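Local coordinates for uncharacterized protein (Yersinia pestis, PDB 4RGI), which is of unknown function and carries a KTSC domain, a small alpha-beta sandwich fold, at residues G40-E43 / R44-Q47. Numbering follows the deposited sequence.
Sequences GVPE and RAHQ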
ATOM      1  N   GLY A  40       8.963   0.388  -6.371  1.00 10.88           N
ATOM      2  CA  GLY A  40       8.798   0.194  -7.794  1.00 15.93           C
ATOM      3  C   GLY A  40       7.368  -0.102  -8.175  1.00 14.37           C
ATOM      4  O   GLY A  40       7.119  -0.899  -9.058  1.00 14.15           O
ATOM      5  N   VAL A  41       6.437   0.565  -7.505  1.00 12.59           N
ATOM      6  CA  VAL A  41       5.011   0.401  -7.746  1.00 10.59           C
ATOM      7  C   VAL A  41       4.511   1.505  -8.663  1.00 13.32           C
ATOM      8  O   VAL A  41       4.684   2.684  -8.353  1.00 13.04           O
ATOM      9  CB  VAL A  41       4.232   0.428  -6.402  1.00 10.48           C
ATOM     10  CG1 VAL A  41       2.745   0.303  -6.623  1.00 12.25           C
ATOM     11  CG2 VAL A  41       4.727  -0.691  -5.508  1.00  8.69           C
ATOM     12  N   PRO A  42       3.889   1.133  -9.794  1.00 11.68           N
ATOM     13  CA  PRO A  42       3.395   2.123 -10.746  1.00 15.47           C
ATOM     14  C   PRO A  42       2.189   2.881 -10.218  1.00 14.90           C
ATOM     15  O   PRO A  42       1.416   2.357  -9.426  1.00 15.10           O
ATOM     16  CB  PRO A  42       3.015   1.282 -11.966  1.00 14.85           C
ATOM     17  CG  PRO A  42       2.726  -0.048 -11.431  1.00 17.41           C
ATOM     18  CD  PRO A  42       3.657  -0.240 -10.267  1.00 10.27           C
ATOM     19  N   GLU A  43       2.031   4.119 -10.663  1.00 14.73           N
ATOM     20  CA  GLU A  43       0.957   4.954 -10.149  1.00 19.47           C
ATOM     21  C   GLU A  43      -0.419   4.343 -10.416  1.00 15.80           C
ATOM     22  O   GLU A  43      -1.311   4.450  -9.582  1.00 16.27           O
ATOM     23  CB  GLU A  43       1.050   6.360 -10.750  1.00 27.10           C
ATOM     24  CG  GLU A  43      -0.002   7.323 -10.223  1.00 35.79           C
ATOM     25  CD  GLU A  43       0.191   8.741 -10.731  1.00 55.48           C
ATOM     26  OE1 GLU A  43       1.229   9.009 -11.374  1.00 64.53           O
ATOM     27  OE2 GLU A  43      -0.695   9.588 -10.487  1.00 61.99           O
ATOM     28  N   ARG A  44      -0.589   3.676 -11.558  1.00 16.09           N
ATOM     29  CA  ARG A  44      -1.868   3.054 -11.861  1.00 14.35           C
ATOM     30  C   ARG A  44      -2.256   2.020 -10.810  1.00 13.76           C
ATOM     31  O   ARG A  44      -3.425   1.886 -10.482  1.00 13.54           O
ATOM     32  CB  ARG A  44      -1.834   2.412 -13.244  1.00 21.96           C
ATOM     33  CG  ARG A  44      -3.143   1.732 -13.665  1.00 17.43           C
ATOM     34  CD  ARG A  44      -4.336   2.694 -13.611  1.00 19.54           C
ATOM     35  NE  ARG A  44      -5.543   2.071 -14.144  1.00 18.36           N
ATOM     36  CZ  ARG A  44      -6.752   2.634 -14.102  1.00 21.01           C
ATOM     37  NH1 ARG A  44      -6.914   3.828 -13.562  1.00 16.73           N
ATOM     38  NH2 ARG A  44      -7.792   2.001 -14.609  1.00 24.17           N
ATOM     39  N   ALA A  45      -1.266   1.304 -10.273  1.00 14.01           N
ATOM     40  CA  ALA A  45      -1.509   0.307  -9.233  1.00 12.80           C
ATOM     41  C   ALA A  45      -2.055   0.971  -8.000  1.00 10.82           C
ATOM     42  O   ALA A  45      -2.954   0.452  -7.356  1.00 11.77           O
ATOM     43  CB  ALA A  45      -0.228  -0.444  -8.889  1.00 10.82           C
ATOM     44  N   HIS A  46      -1.486   2.119  -7.661  1.00 11.52           N
ATOM     45  CA  HIS A  46      -1.923   2.806  -6.473  1.00 13.13           C
ATOM     46  C   HIS A  46      -3.350   3.297  -6.652  1.00 11.48           C
ATOM     47  O   HIS A  46      -4.154   3.175  -5.752  1.00 12.79           O
ATOM     48  CB  HIS A  46      -1.006   3.971  -6.145  1.00 10.10           C
ATOM     49  CG  HIS A  46      -1.548   4.861  -5.081  1.00 12.06           C
ATOM     50  ND1 HIS A  46      -1.890   6.176  -5.314  1.00 15.02           N
ATOM     51  CD2 HIS A  46      -1.834   4.621  -3.776  1.00 15.09           C
ATOM     52  CE1 HIS A  46      -2.350   6.709  -4.194  1.00 15.30           C
ATOM     53  NE2 HIS A  46      -2.339   5.788  -3.250  1.00 14.20           N
ATOM     54  N   GLN A  47      -3.662   3.847  -7.822  1.00 10.72           N
ATOM     55  CA  GLN A  47      -5.017   4.315  -8.086  1.00 11.31           C
ATOM     56  C   GLN A  47      -6.025   3.174  -7.976  1.00 10.89           C
ATOM     57  O   GLN A  47      -7.052   3.319  -7.333  1.00 14.86           O
ATOM     58  CB  GLN A  47      -5.101   4.966  -9.467  1.00 17.18           C
ATOM     59  CG  GLN A  47      -4.389   6.296  -9.578  1.00 17.48           C
ATOM     60  CD  GLN A  47      -4.431   6.801 -10.996  1.00 28.63           C
ATOM     61  OE1 GLN A  47      -4.708   6.037 -11.921  1.00 27.45           O
ATOM     62  NE2 GLN A  47      -4.177   8.090 -11.181  1.00 31.87           N
TER
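The N-terminal first turn of helix 43-51 begins at Pro42, the N-cap residue, just after the loop that leaves strand 34-39. Pro42 O faces the turn and accepts two weak hydrogen bonds, from Ala45 N at 3.0 Å and from His46 N at 3.4 Å. The first is the more bent. A straighter i to i+4 bond follows. Gln47 N donates to Glu43 O at 3.0 Å and meets it nearly end-on, with a C=O...N angle of 162°.

Ala45 CB packs against the residues before the helix. Val41 CG1 touches it at 3.8 Å, and Pro42 CG, of the proline ring, lies 3.9 Å from Ala45 CB. CG1 of Val41 stands anti to its backbone N (chi1 178°), which places this methyl against the alanine. Val41 and Pro42 also pack on Phe67, and Val41 reaches Leu26 of the sheet.

Glu43 and Gln47 are one helical turn apart and both extend beyond CG. Glu43 OE2 and Gln47 NE2 come only to 3.9 Å, with the carboxylate and amide planes turned 72° apart. Gln47 OE1 lies at the edge of the Arg44 guanidinium, in its plane. Glu43 N, in the first turn, hydrogen-bonds a glycerol that probably came from the crystallisation liquor. On the sheet side, the His46 ring stacks with Tyr19, whose hydroxyl hydrogen-bonds Val41 O. The arrangement is that of a helix N-terminus with proline at the N-cap position, joining a strand to the helix that packs on the antiparallel sheet of this alpha-beta sandwich.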